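Local structure of ornithine cyclodeaminase (3C2Q) at residues 114-119 against 331-336; 164-169 against 272-277; 278-283 against 325-330; 285-290 against 313-318; 310-313 against 319-322. The protein converts L-ornithine to L-proline with release of ammonia, using NAD(+) as cofactor. One frame throughout, in Å; residues are numbered along the deposited sequence.

Contact 1: residues 114-119 against 331-336; sequences AIIKRI and LVLLLK
Ile-119, which meets Leu-334 across this contact, has its backbone pinned by the shortest polar bond in the two segments, 2.8 Å from Ile-119 N to Ile-115 O. That bond belongs to the helix itself; between 114-119 and 331-336 it is apolar side chains that pack together. Ile-116 and Leu-334 carry the contact, and Ile-116 uses both of its branches. With CG2 anti to the backbone N and CG1 beside it (chi1 -70°), the two arms of the side chain spread over successive residues of the partner helix. Ile-116 CG2 rests on the backbone of Leu-334, 3.8 Å from its CA, while Ile-116 CD1 slants past Leu-333 and lies 4.0 Å from its CB. Leu-334 answers by sending CD1 back over the first helix, where it approaches Ile-119 CG2 at 4.1 Å, the two side chains crossing at about a right angle. With an alanine at Ile-116 both arms go, and a gap would probably open against Leu-333 and the backbone of Leu-334. Phe-330 and Val-323 extend the same apolar layer, and Met-158 of helix 152-160 backs Leu-334. The local axes approach to 9.4 Å and cross at -52°, close to the angle of ridges-into-grooves packing, between two helices that lie on the same face of the parallel Rossmann-type sheet.

Contact 2: residues 164-169 against 272-277; sequences IQAILA and MDKKMV
Lys-274 meets Ala-166 and Gln-165 through a single carbon, CE, and that small patch is the close-packed half of an otherwise sparse contact. Lys-274 CE sits 3.8 Å from Ala-166 CB and 4.1 Å from Gln-165 CB, so the methylene next to the amine serves as the apolar surface. The side chain sets out toward 164-169 and bends at chi2 (-67°); a second bend at chi4 (-80°) turns NZ back toward its own loop. There Lys-274 NZ forms a salt bridge of 2.9 Å with Asp-273 OD1, met on the syn side but 29° out of the carboxylate plane, and also bonds Thr-270 O. This polar half is the looser one, for Asp-273 is exposed and nothing from 164-169 reaches the amine. A methionine in place of Lys-274 would probably leave Asp-273 and the Thr-270 carbonyl without their shared cationic partner. Gln-165 likewise spends its amide on its own surroundings, with OE1 accepting from Ile-138 N and NE2 reaching Gly-162 O. The backbones stay apart, 8.3 Å between Gln-165 CA and Lys-274 CA, because strand 138-142 runs between strands 166-170 and 276-280. The lysine thus passes over Ala-139 of that middle strand, beside the end of helix 260-271, while helix 112-133 packs on Gln-165 through Tyr-130.

Contact 3: residues 278-283 against 325-330; sequences IMLSTL and TDVGVF
Val-327 turns one methyl to each of two neighbours, Leu-280 and Ser-281, because its chi1 of 72° places CG1 between the backbone N and the carbonyl carbon and sends CG2 anti to the N. Leu-280 holds its CG beside the backbone N (chi1 -57°), which lets the end of the side chain come round to the helix although its first bond does not aim there. The two side chains cross at about a right angle: Val-327 CG2 lies 3.9 Å from Leu-280 CB and is equally near CD2. The other methyl, Val-327 CG1, packs 3.9 Å from Ser-281 CB. One turn on, Phe-330 adds a lighter touch, with its CE2 4.3 Å from Leu-280 CD2, an oblique approach to the ring.

Polar groups gather round this greasy centre. Ser-281, in the left-handed helical region of the backbone, gives its OG to Asp-303. Asp-326 is the N-cap of helix 327-342, although both capping bonds are weak: OD1 takes Gly-328 N at 3.0 Å with a strongly bent angle, and Val-329 N at 3.4 Å. Its other oxygen, OD2, pairs with Lys-112 and Thr-325 of the second subunit.

Thr-282, Asp-326 and Val-327 are NAD(+)-binding positions by similarity, and an imidazole, probably from the crystallisation liquor, lies beside Ser-281. Apolar packing thus sets the end of strand 276-280 against the start of helix 327-342, beside residues, Val-327 among them, that probably bind the cofactor.

Contact 4: residues 285-290 against 313-318; sequences HSVATG and MDRGTS
Next to the probable NAD(+) site, to which His-285 belongs by similarity, helix 283-292 packs through Val-287 and Gly-290 against Arg-315 and Thr-317 in the turn that follows helix 306-314. Val-287 CG1 touches Arg-315 CD at 3.9 Å, the side chains passing at a slant. The extended run from CG to NE lays CD beside Val-287 and carries the guanidinium on to other partners: NH2 forms a salt bridge with Glu-109 of the third subunit and NH1 bonds Lys-311 O. At the other end the helix is pressed close. Thr-317 OG1 stands 3.3 Å from Gly-290 CA, and a beta carbon on that residue would collide with it.

Thr-317 is the centre of an inverse gamma turn, and just before it Gly-316 takes a positive phi (115°) that a side chain would obstruct; the tight reversal brings the threonine hydroxyl up to the helix. A water joins the two segments there, donating to Gly-290 O at 2.8 Å and accepting from Thr-317 OG1 at 3.3 Å.

Inside helix 283-292, His-285 O is gripped by two donors of one residue, the backbone N of Thr-289 and its OG1, the latter at 2.8 Å. They come from opposite faces of the carbonyl plane, the hydroxyl tilted 22° from it. On the same helix, His-285 NE2 makes a weak bond to Ala-169 O, and Ile-247 of the fourth subunit packs on the His-285 side chain.

Contact 5: residues 310-313 against 319-322; sequences TKLM and QAIG
Ala-320 faces helix 306-314 just as the chain enters strand 321-324, with 6.8 Å between Met-313 CA and Ala-320 CA. The two segments are the closing half of a beta-alpha-beta unit, strand 298-303, helix 306-314 and strand 321-324, and only five residues separate them. Ala-320 points its CB at the helix and receives two side chains on it. Leu-312, whose CG lies anti to the backbone N (chi1 169°), brings CD2 to 3.7 Å from Ala-320 CB. Met-313, a selenomethionine, adds its CG, 4.2 Å from that same carbon. A bend at its chi3 (81°) then carries CE round to the backbone, 3.8 Å from Ala-320 O. Ala-320 also packs on Thr-299 of the neighbouring strand, and Leu-312 on Cys-301, while Met-313 is backed by Val-106 and Glu-105. All the close pairs between the segments are van der Waals contacts, dominated by carbon. The small alanine probably allows the helix to lie close to the sheet; the backbone of Ile-321 bonds Thr-299 and Cys-301 of strand 298-303.

How the contacts relate
Contacts 1, 3, 4 and 5 are buried, whereas contact 2 is only partly buried. Contacts 1 and 3 share helix 327-342, on the face of the parallel sheet that also carries helix 112-133, and Phe-330 joins them by packing on Ile-116 and Ile-119. Contacts 4 and 5 share helix 306-314 on the other face, where Leu-312 touches Ser-286 and Val-287. Contacts 2 and 3 use opposite ends of strand 276-280, and Met-279 ties contact 3 to both 4 and 5. Chemistry follows place: contacts 1 and 5 are essentially apolar, contact 2 has a salt bridge within its second segment, on the more exposed side, and 3 and 4 gather polar groups near the probable cofactor site; all but contact 2 touch another subunit.

Contact 1: residues 114-119 against 331-336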
# COMPACT_ATOMS: atom_id res chain seq x y z
N ALA B 114 16.18 -8.27 13.71
CA ALA B 114 17.40 -7.46 13.76
C ALA B 114 17.12 -6.01 14.18
O ALA B 114 17.79 -5.46 15.05
CB ALA B 114 18.11 -7.47 12.40
N ILE B 115 16.16 -5.38 13.51
CA ILE B 115 15.89 -3.97 13.81
C ILE B 115 15.20 -3.78 15.17
O ILE B 115 15.47 -2.79 15.91
CB ILE B 115 15.18 -3.24 12.64
CG1 ILE B 115 15.51 -1.73 12.70
CG2 ILE B 115 13.68 -3.39 12.72
CD1 ILE B 115 17.00 -1.37 12.49
N ILE B 116 14.37 -4.75 15.55
CA ILE B 116 13.76 -4.71 16.89
C ILE B 116 14.84 -4.79 17.98
O ILE B 116 14.81 -4.06 18.97
CB ILE B 116 12.71 -5.83 17.07
CG1 ILE B 116 11.47 -5.51 16.20
CG2 ILE B 116 12.26 -5.96 18.53
CD1 ILE B 116 10.54 -6.70 16.03
N LYS B 117 15.79 -5.70 17.79
CA LYS B 117 16.93 -5.84 18.73
C LYS B 117 17.71 -4.53 18.86
O LYS B 117 17.96 -4.04 19.98
CB LYS B 117 17.83 -6.99 18.26
CG LYS B 117 19.09 -7.21 19.11
CD LYS B 117 19.79 -8.51 18.74
CE LYS B 117 21.18 -8.52 19.44
NZ LYS B 117 21.58 -9.89 19.83
N ARG B 118 18.07 -3.94 17.71
CA ARG B 118 18.78 -2.66 17.66
C ARG B 118 18.04 -1.49 18.31
O ARG B 118 18.66 -0.68 19.03
CB ARG B 118 19.08 -2.28 16.22
CG ARG B 118 20.50 -2.52 15.81
CD ARG B 118 20.68 -3.66 14.84
NE ARG B 118 20.62 -3.30 13.41
CZ ARG B 118 20.74 -2.08 12.88
NH1 ARG B 118 20.94 -1.02 13.63
NH2 ARG B 118 20.66 -1.93 11.55
N ILE B 119 16.74 -1.36 18.02
CA ILE B 119 15.90 -0.32 18.66
C ILE B 119 15.83 -0.52 20.17
O ILE B 119 15.93 0.46 20.94
CB ILE B 119 14.44 -0.27 18.06
CG1 ILE B 119 14.48 0.25 16.61
CG2 ILE B 119 13.50 0.55 18.94
CD1 ILE B 119 13.24 -0.16 15.80
N LEU B 331 5.21 -3.96 18.78
CA LEU B 331 5.24 -3.53 20.19
C LEU B 331 5.36 -4.71 21.15
O LEU B 331 6.07 -4.61 22.15
CB LEU B 331 4.04 -2.64 20.57
CG LEU B 331 4.08 -1.22 19.94
CD1 LEU B 331 2.74 -0.52 20.10
CD2 LEU B 331 5.22 -0.37 20.51
N VAL B 332 4.70 -5.81 20.84
CA VAL B 332 4.74 -7.03 21.71
C VAL B 332 6.15 -7.61 21.73
O VAL B 332 6.73 -7.90 22.81
CB VAL B 332 3.65 -8.07 21.28
CG1 VAL B 332 3.82 -9.40 22.05
CG2 VAL B 332 2.23 -7.48 21.55
N LEU B 333 6.74 -7.74 20.54
CA LEU B 333 8.12 -8.21 20.42
C LEU B 333 9.16 -7.26 21.01
O LEU B 333 10.13 -7.71 21.66
CB LEU B 333 8.44 -8.51 18.95
CG LEU B 333 7.70 -9.68 18.32
CD1 LEU B 333 8.03 -9.80 16.81
CD2 LEU B 333 8.01 -11.01 19.09
N LEU B 334 8.98 -5.95 20.78
CA LEU B 334 9.87 -4.95 21.35
C LEU B 334 9.91 -5.05 22.89
O LEU B 334 10.98 -5.06 23.48
CB LEU B 334 9.46 -3.55 20.92
CG LEU B 334 10.36 -2.37 21.31
CD1 LEU B 334 11.83 -2.62 20.96
CD2 LEU B 334 9.78 -1.06 20.68
N LEU B 335 8.74 -5.09 23.51
CA LEU B 335 8.67 -5.24 24.97
C LEU B 335 9.45 -6.49 25.45
O LEU B 335 10.23 -6.42 26.42
CB LEU B 335 7.22 -5.29 25.43
CG LEU B 335 7.04 -5.47 26.96
CD1 LEU B 335 7.67 -4.31 27.73
CD2 LEU B 335 5.58 -5.68 27.32
N LYS B 336 9.24 -7.63 24.79
CA LYS B 336 9.97 -8.85 25.19
C LYS B 336 11.48 -8.62 25.14
O LYS B 336 12.20 -9.08 26.02
CB LYS B 336 9.58 -10.04 24.33
CG LYS B 336 8.16 -10.50 24.51
CD LYS B 336 7.89 -11.75 23.66
CE LYS B 336 6.42 -11.92 23.31
NZ LYS B 336 5.58 -12.17 24.52

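Contact 2: residues 164-169 against 272-277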
# COMPACT_ATOMS: atom_id res chain seq x y z
N ILE B 164 9.60 5.85 28.66
CA ILE B 164 8.88 6.87 27.91
C ILE B 164 8.78 8.18 28.69
O ILE B 164 8.17 8.19 29.73
CB ILE B 164 7.42 6.38 27.57
CG1 ILE B 164 7.42 4.97 26.91
CG2 ILE B 164 6.68 7.40 26.73
CD1 ILE B 164 8.40 4.81 25.79
N GLN B 165 9.32 9.28 28.15
CA GLN B 165 9.25 10.59 28.83
C GLN B 165 8.17 11.55 28.31
O GLN B 165 7.91 12.60 28.90
CB GLN B 165 10.64 11.25 28.83
CG GLN B 165 11.65 10.61 29.81
CD GLN B 165 11.98 9.14 29.53
OE1 GLN B 165 12.51 8.80 28.47
NE2 GLN B 165 11.65 8.26 30.48
N ALA B 166 7.51 11.18 27.21
CA ALA B 166 6.42 11.98 26.70
C ALA B 166 5.62 11.17 25.71
O ALA B 166 6.18 10.31 25.02
CB ALA B 166 6.95 13.31 26.02
N ILE B 167 4.33 11.49 25.62
CA ILE B 167 3.44 10.92 24.57
C ILE B 167 2.67 12.02 23.86
O ILE B 167 1.99 12.83 24.49
CB ILE B 167 2.42 9.88 25.13
CG1 ILE B 167 3.18 8.65 25.69
CG2 ILE B 167 1.40 9.44 24.01
CD1 ILE B 167 2.27 7.51 26.14
N LEU B 168 2.78 12.06 22.53
CA LEU B 168 2.02 12.98 21.72
C LEU B 168 1.03 12.14 20.92
O LEU B 168 1.44 11.17 20.29
CB LEU B 168 2.96 13.73 20.78
CG LEU B 168 4.18 14.37 21.44
CD1 LEU B 168 4.97 15.13 20.38
CD2 LEU B 168 3.74 15.31 22.55
N ALA B 169 -0.24 12.51 20.94
CA ALA B 169 -1.25 11.68 20.29
C ALA B 169 -2.48 12.55 20.12
O ALA B 169 -2.37 13.78 20.26
CB ALA B 169 -1.55 10.42 21.14
N MSE B 272 11.60 18.70 21.43
CA MSE B 272 12.85 19.24 20.91
C MSE B 272 14.07 18.93 21.79
O MSE B 272 15.21 19.06 21.34
CB MSE B 272 12.72 20.74 20.62
CG MSE B 272 12.71 21.59 21.85
SE MSE B 272 12.18 23.45 21.49
CE MSE B 272 12.52 24.00 23.34
N ASP B 273 13.84 18.48 23.03
CA ASP B 273 14.95 18.09 23.91
C ASP B 273 15.13 16.57 24.09
O ASP B 273 15.96 16.12 24.89
CB ASP B 273 14.78 18.78 25.28
CG ASP B 273 13.51 18.35 26.01
OD1 ASP B 273 12.60 17.72 25.41
OD2 ASP B 273 13.41 18.65 27.23
N LYS B 274 14.36 15.77 23.35
CA LYS B 274 14.43 14.32 23.47
C LYS B 274 15.66 13.76 22.73
O LYS B 274 16.17 14.37 21.78
CB LYS B 274 13.13 13.69 22.90
CG LYS B 274 11.87 14.15 23.64
CD LYS B 274 11.88 13.60 25.09
CE LYS B 274 10.68 14.12 25.91
NZ LYS B 274 10.93 15.50 26.40
N LYS B 275 16.12 12.59 23.15
CA LYS B 275 17.18 11.88 22.41
C LYS B 275 16.63 10.99 21.27
O LYS B 275 17.34 10.71 20.31
CB LYS B 275 17.99 11.00 23.36
CG LYS B 275 18.85 11.80 24.35
CD LYS B 275 20.04 12.42 23.66
CE LYS B 275 21.28 11.53 23.84
NZ LYS B 275 22.11 11.93 25.05
N MSE B 276 15.39 10.56 21.39
CA MSE B 276 14.76 9.67 20.39
C MSE B 276 13.26 9.90 20.34
O MSE B 276 12.62 10.13 21.36
CB MSE B 276 15.04 8.21 20.72
CG MSE B 276 14.41 7.18 19.74
SE MSE B 276 14.94 5.35 20.33
CE MSE B 276 15.42 4.52 18.65
N VAL B 277 12.71 9.81 19.13
CA VAL B 277 11.26 9.90 18.96
C VAL B 277 10.83 8.67 18.17
O VAL B 277 11.42 8.39 17.12
CB VAL B 277 10.83 11.16 18.22
CG1 VAL B 277 9.28 11.10 17.96
CG2 VAL B 277 11.20 12.42 19.05

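Contact 3: residues 278-283 against 325-330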
# COMPACT_ATOMS: atom_id res chain seq x y z
N ILE B 278 9.90 7.90 18.71
CA ILE B 278 9.39 6.73 18.02
C ILE B 278 7.94 7.00 17.62
O ILE B 278 7.09 7.28 18.47
CB ILE B 278 9.43 5.45 18.88
CG1 ILE B 278 10.86 5.17 19.33
CG2 ILE B 278 8.87 4.26 18.05
CD1 ILE B 278 11.03 3.98 20.27
N MSE B 279 7.66 6.94 16.32
CA MSE B 279 6.35 7.28 15.79
C MSE B 279 5.66 5.98 15.44
O MSE B 279 6.25 5.17 14.72
CB MSE B 279 6.49 8.11 14.51
CG MSE B 279 7.19 9.44 14.76
SE MSE B 279 8.03 10.01 13.07
CE MSE B 279 8.59 11.78 13.80
N LEU B 280 4.44 5.76 15.96
CA LEU B 280 3.77 4.46 15.85
C LEU B 280 2.40 4.59 15.17
O LEU B 280 1.45 5.08 15.78
CB LEU B 280 3.57 3.82 17.24
CG LEU B 280 4.80 3.60 18.13
CD1 LEU B 280 4.46 3.27 19.59
CD2 LEU B 280 5.59 2.46 17.48
N SER B 281 2.32 4.18 13.91
CA SER B 281 1.03 4.10 13.21
C SER B 281 0.19 5.39 13.22
O SER B 281 -0.98 5.39 13.63
CB SER B 281 0.20 2.95 13.80
OG SER B 281 -0.76 2.56 12.86
N THR B 282 0.78 6.49 12.74
CA THR B 282 0.04 7.72 12.65
C THR B 282 0.70 8.61 11.62
O THR B 282 1.80 9.08 11.82
CB THR B 282 -0.13 8.48 14.01
OG1 THR B 282 -0.69 9.77 13.74
CG2 THR B 282 1.19 8.62 14.79
N LEU B 283 0.04 8.79 10.49
CA LEU B 283 0.52 9.68 9.45
C LEU B 283 0.52 11.12 9.95
O LEU B 283 1.52 11.81 9.85
CB LEU B 283 -0.36 9.56 8.21
CG LEU B 283 0.02 10.51 7.05
CD1 LEU B 283 1.47 10.38 6.71
CD2 LEU B 283 -0.86 10.08 5.85
N THR B 325 5.96 -2.39 9.21
CA THR B 325 5.62 -3.62 9.92
C THR B 325 4.29 -3.44 10.63
O THR B 325 3.71 -2.36 10.61
CB THR B 325 6.73 -4.02 10.94
OG1 THR B 325 6.47 -5.33 11.47
CG2 THR B 325 6.77 -3.04 12.10
N ASP B 326 3.81 -4.50 11.27
CA ASP B 326 2.56 -4.47 12.02
C ASP B 326 2.90 -3.88 13.39
O ASP B 326 3.69 -4.46 14.14
CB ASP B 326 2.04 -5.90 12.12
CG ASP B 326 0.71 -6.00 12.84
OD1 ASP B 326 0.49 -5.33 13.86
OD2 ASP B 326 -0.11 -6.82 12.41
N VAL B 327 2.31 -2.74 13.74
CA VAL B 327 2.67 -2.06 14.96
C VAL B 327 2.33 -2.88 16.22
O VAL B 327 3.09 -2.84 17.20
CB VAL B 327 2.04 -0.61 15.06
CG1 VAL B 327 0.53 -0.66 15.32
CG2 VAL B 327 2.73 0.20 16.16
N GLY B 328 1.21 -3.60 16.19
CA GLY B 328 0.76 -4.36 17.35
C GLY B 328 1.71 -5.53 17.66
O GLY B 328 2.06 -5.73 18.81
N VAL B 329 2.15 -6.25 16.64
CA VAL B 329 3.13 -7.32 16.82
C VAL B 329 4.51 -6.75 17.17
O VAL B 329 5.18 -7.23 18.08
CB VAL B 329 3.21 -8.25 15.59
CG1 VAL B 329 4.10 -9.49 15.91
CG2 VAL B 329 1.78 -8.70 15.18
N PHE B 330 4.93 -5.72 16.43
CA PHE B 330 6.14 -5.01 16.74
C PHE B 330 6.25 -4.60 18.22
O PHE B 330 7.28 -4.86 18.85
CB PHE B 330 6.25 -3.76 15.82
CG PHE B 330 7.39 -2.83 16.18
CD1 PHE B 330 8.67 -3.04 15.67
CD2 PHE B 330 7.18 -1.76 17.02
CE1 PHE B 330 9.74 -2.17 16.01
CE2 PHE B 330 8.25 -0.89 17.38
CZ PHE B 330 9.51 -1.11 16.87

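Contact 4: residues 285-290 against 313-318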
# COMPACT_ATOMS: atom_id res chain seq x y z
N HIS B 285 0.38 12.59 12.99
CA HIS B 285 1.33 12.94 14.04
C HIS B 285 2.78 12.69 13.69
O HIS B 285 3.65 13.41 14.20
CB HIS B 285 0.99 12.25 15.37
CG HIS B 285 -0.10 12.91 16.14
ND1 HIS B 285 -1.43 12.76 15.83
CD2 HIS B 285 -0.05 13.73 17.22
CE1 HIS B 285 -2.16 13.46 16.67
NE2 HIS B 285 -1.35 14.05 17.53
N SER B 286 3.07 11.71 12.84
CA SER B 286 4.46 11.49 12.39
C SER B 286 4.97 12.75 11.67
O SER B 286 6.04 13.29 11.98
CB SER B 286 4.57 10.28 11.44
OG SER B 286 4.43 9.07 12.17
N VAL B 287 4.20 13.18 10.69
CA VAL B 287 4.56 14.37 9.88
C VAL B 287 4.53 15.64 10.74
O VAL B 287 5.44 16.48 10.64
CB VAL B 287 3.65 14.50 8.65
CG1 VAL B 287 3.93 15.84 7.90
CG2 VAL B 287 3.89 13.30 7.69
N ALA B 288 3.49 15.80 11.56
CA ALA B 288 3.40 16.99 12.43
C ALA B 288 4.62 17.06 13.34
O ALA B 288 5.20 18.12 13.50
CB ALA B 288 2.12 16.95 13.27
N THR B 289 5.01 15.93 13.92
CA THR B 289 6.15 15.92 14.85
C THR B 289 7.48 16.06 14.12
O THR B 289 8.36 16.81 14.54
CB THR B 289 6.13 14.66 15.77
OG1 THR B 289 4.85 14.62 16.42
CG2 THR B 289 7.20 14.74 16.83
N GLY B 290 7.65 15.34 13.01
CA GLY B 290 8.86 15.47 12.26
C GLY B 290 9.11 16.92 11.82
O GLY B 290 10.26 17.41 11.82
N MSE B 313 9.35 11.27 5.01
CA MSE B 313 10.67 11.61 4.48
C MSE B 313 10.59 12.62 3.34
O MSE B 313 11.44 13.52 3.26
CB MSE B 313 11.43 10.37 4.07
CG MSE B 313 11.62 9.41 5.26
SE MSE B 313 12.57 7.83 4.65
CE MSE B 313 14.43 8.55 4.67
N ASP B 314 9.56 12.50 2.50
CA ASP B 314 9.30 13.49 1.45
C ASP B 314 9.03 14.92 1.96
O ASP B 314 9.21 15.90 1.22
CB ASP B 314 8.16 13.04 0.53
CG ASP B 314 8.65 12.22 -0.65
OD1 ASP B 314 9.88 12.21 -0.93
OD2 ASP B 314 7.81 11.60 -1.32
N ARG B 315 8.56 15.04 3.20
CA ARG B 315 8.27 16.35 3.79
C ARG B 315 9.41 16.85 4.72
O ARG B 315 9.21 17.75 5.57
CB ARG B 315 6.92 16.31 4.48
CG ARG B 315 5.78 16.28 3.47
CD ARG B 315 4.55 15.71 4.06
NE ARG B 315 3.43 15.81 3.10
CZ ARG B 315 3.19 14.94 2.11
NH1 ARG B 315 4.01 13.91 1.95
NH2 ARG B 315 2.12 15.10 1.32
N GLY B 316 10.60 16.28 4.57
CA GLY B 316 11.78 16.88 5.20
C GLY B 316 12.47 16.07 6.28
O GLY B 316 13.63 16.31 6.57
N THR B 317 11.74 15.12 6.89
CA THR B 317 12.26 14.30 7.95
C THR B 317 13.06 13.13 7.34
O THR B 317 12.73 11.95 7.48
CB THR B 317 11.10 13.90 8.93
OG1 THR B 317 10.49 15.10 9.40
CG2 THR B 317 11.59 13.09 10.16
N SER B 318 14.16 13.48 6.69
CA SER B 318 14.94 12.51 5.93
C SER B 318 15.83 11.65 6.83
O SER B 318 16.34 10.63 6.38
CB SER B 318 15.77 13.25 4.88
OG SER B 318 16.64 14.16 5.53
O HOH W 1 12.81 16.54 11.21

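Contact 5: residues 310-313 against 319-322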
# COMPACT_ATOMS: atom_id res chain seq x y z
N THR B 310 7.26 7.07 3.63
CA THR B 310 7.75 7.85 2.49
C THR B 310 7.22 9.31 2.53
O THR B 310 7.96 10.26 2.18
CB THR B 310 7.36 7.17 1.16
OG1 THR B 310 8.07 5.92 1.05
CG2 THR B 310 7.79 8.04 -0.01
N LYS B 311 5.95 9.49 2.91
CA LYS B 311 5.36 10.85 3.04
C LYS B 311 6.15 11.67 4.06
O LYS B 311 6.43 12.89 3.84
CB LYS B 311 3.91 10.75 3.48
CG LYS B 311 2.98 10.45 2.30
CD LYS B 311 1.58 10.10 2.78
CE LYS B 311 0.66 9.83 1.59
NZ LYS B 311 -0.46 8.98 2.06
N LEU B 312 6.50 11.01 5.15
CA LEU B 312 7.28 11.67 6.19
C LEU B 312 8.62 12.15 5.67
O LEU B 312 9.01 13.31 5.89
CB LEU B 312 7.46 10.76 7.40
CG LEU B 312 8.47 11.19 8.47
CD1 LEU B 312 7.81 12.30 9.29
CD2 LEU B 312 8.77 9.99 9.37
N MSE B 313 9.35 11.27 5.01
CA MSE B 313 10.67 11.61 4.48
C MSE B 313 10.59 12.62 3.34
O MSE B 313 11.44 13.52 3.26
CB MSE B 313 11.43 10.37 4.07
CG MSE B 313 11.62 9.41 5.26
SE MSE B 313 12.57 7.83 4.65
CE MSE B 313 14.43 8.55 4.67
N GLN B 319 16.00 12.04 8.10
CA GLN B 319 16.74 11.21 9.07
C GLN B 319 15.94 9.99 9.61
O GLN B 319 16.48 9.16 10.35
CB GLN B 319 17.28 12.08 10.24
CG GLN B 319 16.26 12.46 11.37
CD GLN B 319 15.34 13.67 11.01
OE1 GLN B 319 15.35 14.19 9.87
NE2 GLN B 319 14.54 14.09 11.96
N ALA B 320 14.66 9.91 9.27
CA ALA B 320 13.80 8.86 9.82
C ALA B 320 14.30 7.48 9.41
O ALA B 320 14.71 7.24 8.27
CB ALA B 320 12.36 9.07 9.38
N ILE B 321 14.24 6.56 10.36
CA ILE B 321 14.49 5.14 10.06
C ILE B 321 13.10 4.52 9.92
O ILE B 321 12.33 4.53 10.86
CB ILE B 321 15.23 4.49 11.25
CG1 ILE B 321 16.56 5.23 11.53
CG2 ILE B 321 15.43 2.96 11.03
CD1 ILE B 321 17.52 5.21 10.37
N GLY B 322 12.75 4.00 8.75
CA GLY B 322 11.40 3.49 8.61
C GLY B 322 11.39 2.02 8.95
O GLY B 322 12.31 1.28 8.57